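Local structure of B-agarase (5Z6P) at residues W417-D423 and E440-R446; Q445-A451 and I495-W500. The protein hydrolyses agarose as an agarase of glycoside hydrolase family 50, probably by cleaving the beta-galactosidic linkages of its backbone. All coordinates share one frame; numbering follows the deposited sequence.

Overall arrangement
Contacts 1 and 2 follow one another along the chain and meet at Gln445 and Arg446, which belong to both; their centres lie about 11 Å apart. Contact 1 seats the loop after helix 413-428 against that helix, and contact 2 sets the start of strand 449-453 beside the turn leading into strand 501-506. Tyr442 joins them, stacking on Phe449 with its CD1 3.3 Å from Phe449 CD2. The centre of each lies about 25 Å from the centre of the chain. In the beta/alpha barrel expected for this family, loops entering the strands lie at the end opposite the catalytic face, so both contacts are probably structural.

Contact 1: residues W417-D423 and E440-R446; sequences WRDVTVD and EFYDNQR
Arg446 reaches back from the loop to Asp423 on helix 413-428, and both of its terminal nitrogens turn to the same carboxylate oxygen. Arg446 NH2 forms a salt bridge to Asp423 OD1, modelled at a very short 2.5 Å, a length to be taken with caution; Arg446 NH1 adds a weak bond to that oxygen at 3.2 Å. The carboxylate and guanidinium planes stand 62° apart, so the ion pair is not a flat two-to-two pairing. Water 1 lies in the guanidinium plane, at its edge; it accepts from Arg446 NH1 and donates to Asp419 OD1, bringing a second acid of the helix into the network. Val422 CG1 presses on one guanidinium face, 3.5 Å from Arg446 NH1, while a bend at chi3 (58°) lays the group across this methyl.

The loop is braced from within by Asn444. Its ND2 donates to Phe441 O, reinforcing the weak backbone bond across the type I turn of residues 441-444, and its OD1 accepts from Arg446 N at 2.7 Å in an Asx turn, fixing the backbone from which the arginine springs.

Phe441 is the apolar wedge. Its edge points at the face of the six-membered ring of Trp417 in an offset edge-to-face pair, centroids 5.6 Å apart and planes at 76°. Arg418 CG approaches Phe441 CZ to 3.5 Å, and Val422 CG2 meets the ring in its plane, 3.9 Å from CD1. The outer end of Arg418 runs past Glu440 CB, at the exposed border.

Beyond the wedge, Trp417 NE1 bonds Tyr398 OH of helix 397-406, and Thr421 OG1 bonds Tyr717 OH. Ile308 packs on Phe441 and Thr421, while Val420 leans on helix 241-255, leaving helix 413-428 between that helix and the loop that leads to strand 449-453.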
# COMPACT_ATOMS: atom_id res chain seq x y z
N TRP A 417 18.23 -0.71 -20.13
CA TRP A 417 17.10 -0.94 -19.25
C TRP A 417 16.01 0.12 -19.43
O TRP A 417 14.83 -0.19 -19.50
CB TRP A 417 17.56 -1.00 -17.78
CG TRP A 417 16.43 -1.08 -16.80
CD1 TRP A 417 15.66 -2.16 -16.53
CD2 TRP A 417 15.96 -0.02 -15.97
NE1 TRP A 417 14.73 -1.85 -15.57
CE2 TRP A 417 14.89 -0.54 -15.20
CE3 TRP A 417 16.34 1.30 -15.77
CZ2 TRP A 417 14.19 0.22 -14.28
CZ3 TRP A 417 15.63 2.07 -14.85
CH2 TRP A 417 14.57 1.52 -14.12
N ARG A 418 16.42 1.39 -19.51
CA ARG A 418 15.48 2.47 -19.76
C ARG A 418 14.73 2.28 -21.08
O ARG A 418 13.52 2.44 -21.12
CB ARG A 418 16.19 3.83 -19.76
CG ARG A 418 16.53 4.34 -18.39
CD ARG A 418 17.26 5.68 -18.44
NE ARG A 418 18.29 5.67 -17.42
CZ ARG A 418 19.59 5.63 -17.67
NH1 ARG A 418 20.03 5.65 -18.92
NH2 ARG A 418 20.44 5.59 -16.67
N ASP A 419 15.46 1.97 -22.15
CA ASP A 419 14.84 1.76 -23.45
C ASP A 419 13.86 0.59 -23.44
O ASP A 419 12.74 0.72 -23.92
CB ASP A 419 15.90 1.53 -24.53
CG ASP A 419 16.61 2.81 -24.95
OD1 ASP A 419 16.13 3.90 -24.59
OD2 ASP A 419 17.65 2.71 -25.63
N VAL A 420 14.28 -0.53 -22.88
CA VAL A 420 13.42 -1.71 -22.83
C VAL A 420 12.18 -1.48 -21.94
O VAL A 420 11.09 -1.90 -22.29
CB VAL A 420 14.20 -2.93 -22.33
CG1 VAL A 420 13.26 -4.08 -22.02
CG2 VAL A 420 15.22 -3.33 -23.39
N THR A 421 12.36 -0.80 -20.82
CA THR A 421 11.25 -0.44 -19.94
C THR A 421 10.18 0.34 -20.70
O THR A 421 9.01 -0.01 -20.64
CB THR A 421 11.73 0.39 -18.71
OG1 THR A 421 12.55 -0.41 -17.86
CG2 THR A 421 10.55 0.90 -17.92
N VAL A 422 10.58 1.37 -21.44
CA VAL A 422 9.62 2.14 -22.22
C VAL A 422 9.02 1.28 -23.35
O VAL A 422 7.82 1.35 -23.62
CB VAL A 422 10.24 3.44 -22.83
CG1 VAL A 422 9.23 4.15 -23.73
CG2 VAL A 422 10.69 4.37 -21.73
N ASP A 423 9.86 0.45 -23.98
CA ASP A 423 9.39 -0.50 -24.99
C ASP A 423 8.33 -1.41 -24.42
O ASP A 423 7.32 -1.67 -25.05
CB ASP A 423 10.53 -1.36 -25.53
CG ASP A 423 11.44 -0.62 -26.47
OD1 ASP A 423 11.05 0.43 -27.01
OD2 ASP A 423 12.57 -1.12 -26.68
N GLU A 440 15.43 10.55 -15.19
CA GLU A 440 16.07 10.18 -16.43
C GLU A 440 15.07 9.79 -17.52
O GLU A 440 15.41 9.82 -18.69
CB GLU A 440 17.04 9.02 -16.20
CG GLU A 440 18.37 9.41 -15.57
CD GLU A 440 18.33 9.43 -14.05
OE1 GLU A 440 17.27 9.18 -13.47
OE2 GLU A 440 19.38 9.70 -13.45
N PHE A 441 13.85 9.41 -17.13
CA PHE A 441 12.84 9.00 -18.10
C PHE A 441 12.05 10.19 -18.64
O PHE A 441 11.30 10.05 -19.62
CB PHE A 441 11.85 8.00 -17.49
CG PHE A 441 12.37 6.60 -17.36
CD1 PHE A 441 12.26 5.70 -18.41
CD2 PHE A 441 12.96 6.17 -16.18
CE1 PHE A 441 12.72 4.40 -18.30
CE2 PHE A 441 13.43 4.87 -16.06
CZ PHE A 441 13.30 3.99 -17.13
N TYR A 442 12.21 11.34 -18.01
CA TYR A 442 11.32 12.47 -18.25
C TYR A 442 11.49 13.11 -19.64
O TYR A 442 10.60 13.79 -20.10
CB TYR A 442 11.49 13.54 -17.17
CG TYR A 442 10.98 13.18 -15.78
CD1 TYR A 442 10.35 11.96 -15.51
CD2 TYR A 442 11.14 14.07 -14.72
CE1 TYR A 442 9.92 11.65 -14.26
CE2 TYR A 442 10.70 13.77 -13.46
CZ TYR A 442 10.09 12.57 -13.22
OH TYR A 442 9.66 12.30 -11.96
N ASP A 443 12.62 12.91 -20.30
CA ASP A 443 12.75 13.42 -21.67
C ASP A 443 12.60 12.33 -22.74
O ASP A 443 13.15 12.46 -23.83
CB ASP A 443 14.09 14.17 -21.86
CG ASP A 443 15.31 13.27 -21.71
OD1 ASP A 443 15.18 12.03 -21.70
OD2 ASP A 443 16.42 13.81 -21.61
N ASN A 444 11.85 11.28 -22.43
CA ASN A 444 11.85 10.10 -23.29
C ASN A 444 11.06 10.31 -24.58
O ASN A 444 11.37 9.69 -25.60
CB ASN A 444 11.33 8.88 -22.53
CG ASN A 444 9.82 8.84 -22.44
OD1 ASN A 444 9.14 8.44 -23.39
ND2 ASN A 444 9.27 9.23 -21.29
N GLN A 445 10.04 11.17 -24.51
CA GLN A 445 9.23 11.54 -25.67
C GLN A 445 8.63 10.35 -26.44
O GLN A 445 8.52 10.39 -27.66
CB GLN A 445 10.06 12.42 -26.62
CG GLN A 445 10.83 13.52 -25.87
CD GLN A 445 10.96 14.80 -26.66
OE1 GLN A 445 11.32 14.79 -27.83
NE2 GLN A 445 10.67 15.92 -26.02
N ARG A 446 8.23 9.32 -25.72
CA ARG A 446 7.53 8.20 -26.33
C ARG A 446 6.32 7.79 -25.48
O ARG A 446 5.35 7.23 -25.98
CB ARG A 446 8.48 7.01 -26.50
CG ARG A 446 9.61 7.20 -27.52
CD ARG A 446 10.61 6.03 -27.44
NE ARG A 446 9.96 4.75 -27.67
CZ ARG A 446 10.37 3.59 -27.16
NH1 ARG A 446 11.44 3.54 -26.36
NH2 ARG A 446 9.70 2.49 -27.43
O HOH W 1 13.36 5.20 -25.15

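Contact 2: residues Q445-A451 and I495-W500; sequences QRIPFFA and IKDTPW
One face of the Trp500 indole packs against the backbone of Gln445 and Arg446, with Pro448 at the ring edge, and this is the tight part of the contact. Gln445 CA makes a CH-pi contact with that face, 3.8 Å from the centroid of the five-membered ring, and the backbone N of Arg446 sits over the same face. Pro448 closes the edge of the six-membered ring, CD 3.7 Å from Trp500 CZ3. The main chain of the tryptophan is gripped too: Phe449 N donates to Trp500 O at 3.0 Å and a nearly straight 159°.

Phe449 holds its CG in the crowded position between backbone N and carbonyl carbon (chi1 66°), bringing the ring edge to Ile495 and Thr498 of the 495-498 turn. That edge meets Thr498 CG2, 3.7 Å from Phe449 CZ, and Ile495 CG2, which also touches Ala451 CB.

The solvent side is looser. There the amide of the exposed Gln445 holds Thr498 only through water 2, which lies 2.8 Å from Gln445 NE2 and 2.6 Å from Thr498 OG1.

Strand pairing continues along the chain, with backbone bonds from Phe449 to Val502 and from Ala451 to Gly503. Strand 449-453, helix 478-495 and the adjacent parallel strand 501-506 form a beta-alpha-beta crossover; the type I' turn at Ile495-Thr498 ends its helix, consistent with a repeating element of a beta/alpha barrel.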
# COMPACT_ATOMS: atom_id res chain seq x y z
N GLN A 445 10.04 11.17 -24.51
CA GLN A 445 9.23 11.54 -25.67
C GLN A 445 8.63 10.35 -26.44
O GLN A 445 8.52 10.39 -27.66
CB GLN A 445 10.06 12.42 -26.62
CG GLN A 445 10.83 13.52 -25.87
CD GLN A 445 10.96 14.80 -26.66
OE1 GLN A 445 11.32 14.79 -27.83
NE2 GLN A 445 10.67 15.92 -26.02
N ARG A 446 8.23 9.32 -25.72
CA ARG A 446 7.53 8.20 -26.33
C ARG A 446 6.32 7.79 -25.48
O ARG A 446 5.35 7.23 -25.98
CB ARG A 446 8.48 7.01 -26.50
CG ARG A 446 9.61 7.20 -27.52
CD ARG A 446 10.61 6.03 -27.44
NE ARG A 446 9.96 4.75 -27.67
CZ ARG A 446 10.37 3.59 -27.16
NH1 ARG A 446 11.44 3.54 -26.36
NH2 ARG A 446 9.70 2.49 -27.43
N ILE A 447 6.38 8.09 -24.18
CA ILE A 447 5.31 7.74 -23.26
C ILE A 447 5.15 8.80 -22.17
O ILE A 447 6.14 9.24 -21.61
CB ILE A 447 5.56 6.34 -22.63
CG1 ILE A 447 4.39 5.94 -21.74
CG2 ILE A 447 6.90 6.30 -21.89
CD1 ILE A 447 4.33 4.45 -21.43
N PRO A 448 3.90 9.23 -21.88
CA PRO A 448 3.67 10.22 -20.82
C PRO A 448 4.10 9.69 -19.45
O PRO A 448 4.20 8.48 -19.25
CB PRO A 448 2.17 10.44 -20.86
CG PRO A 448 1.75 10.02 -22.26
CD PRO A 448 2.66 8.89 -22.60
N PHE A 449 4.37 10.59 -18.52
CA PHE A 449 4.80 10.19 -17.18
C PHE A 449 4.15 11.09 -16.12
O PHE A 449 3.64 12.16 -16.44
CB PHE A 449 6.32 10.25 -17.07
CG PHE A 449 6.87 11.64 -17.19
CD1 PHE A 449 7.16 12.19 -18.42
CD2 PHE A 449 7.10 12.40 -16.06
CE1 PHE A 449 7.65 13.48 -18.52
CE2 PHE A 449 7.58 13.68 -16.16
CZ PHE A 449 7.84 14.23 -17.39
N PHE A 450 4.17 10.64 -14.87
CA PHE A 450 3.69 11.43 -13.76
C PHE A 450 4.90 11.89 -12.92
O PHE A 450 5.81 11.12 -12.69
CB PHE A 450 2.69 10.64 -12.91
CG PHE A 450 1.33 10.47 -13.56
CD1 PHE A 450 1.14 9.65 -14.67
CD2 PHE A 450 0.23 11.14 -13.05
CE1 PHE A 450 -0.12 9.52 -15.24
CE2 PHE A 450 -1.04 11.01 -13.62
CZ PHE A 450 -1.21 10.20 -14.71
N ALA A 451 4.91 13.15 -12.50
CA ALA A 451 6.00 13.70 -11.70
C ALA A 451 5.60 13.74 -10.22
O ALA A 451 4.42 13.68 -9.89
CB ALA A 451 6.38 15.09 -12.18
N ILE A 495 11.23 18.36 -15.03
CA ILE A 495 10.33 18.07 -16.13
C ILE A 495 10.49 19.09 -17.25
O ILE A 495 9.98 18.89 -18.35
CB ILE A 495 8.84 18.00 -15.67
CG1 ILE A 495 8.28 19.37 -15.28
CG2 ILE A 495 8.66 16.93 -14.56
CD1 ILE A 495 6.78 19.47 -15.40
N LYS A 496 11.20 20.17 -16.96
CA LYS A 496 11.48 21.21 -17.94
C LYS A 496 10.24 21.60 -18.77
O LYS A 496 10.31 21.69 -19.99
CB LYS A 496 12.60 20.75 -18.87
CG LYS A 496 13.90 20.47 -18.12
CD LYS A 496 15.04 20.00 -19.03
CE LYS A 496 16.32 19.72 -18.23
NZ LYS A 496 16.11 18.68 -17.18
N ASP A 497 9.11 21.78 -18.09
CA ASP A 497 7.84 22.20 -18.70
C ASP A 497 7.26 21.28 -19.80
O ASP A 497 6.37 21.70 -20.54
CB ASP A 497 8.01 23.62 -19.29
CG ASP A 497 8.29 24.68 -18.21
OD1 ASP A 497 8.84 24.33 -17.16
OD2 ASP A 497 7.97 25.86 -18.43
N THR A 498 7.72 20.03 -19.89
CA THR A 498 7.31 19.16 -21.01
C THR A 498 5.82 18.77 -20.95
O THR A 498 5.29 18.43 -19.90
CB THR A 498 8.17 17.85 -21.10
OG1 THR A 498 7.82 17.14 -22.29
CG2 THR A 498 7.97 16.94 -19.90
N PRO A 499 5.14 18.80 -22.10
CA PRO A 499 3.74 18.37 -22.17
C PRO A 499 3.58 16.87 -21.92
O PRO A 499 2.47 16.43 -21.66
CB PRO A 499 3.33 18.74 -23.59
CG PRO A 499 4.60 18.72 -24.34
CD PRO A 499 5.63 19.27 -23.41
N TRP A 500 4.67 16.11 -21.98
CA TRP A 500 4.64 14.68 -21.69
C TRP A 500 4.39 14.38 -20.21
O TRP A 500 4.11 13.24 -19.84
CB TRP A 500 5.96 14.01 -22.11
CG TRP A 500 6.13 13.85 -23.60
CD1 TRP A 500 6.81 14.68 -24.44
CD2 TRP A 500 5.62 12.79 -24.41
NE1 TRP A 500 6.76 14.21 -25.72
CE2 TRP A 500 6.04 13.05 -25.73
CE3 TRP A 500 4.85 11.66 -24.16
CZ2 TRP A 500 5.71 12.20 -26.80
CZ3 TRP A 500 4.53 10.82 -25.21
CH2 TRP A 500 4.96 11.09 -26.52
O HOH W 2 9.97 16.12 -23.35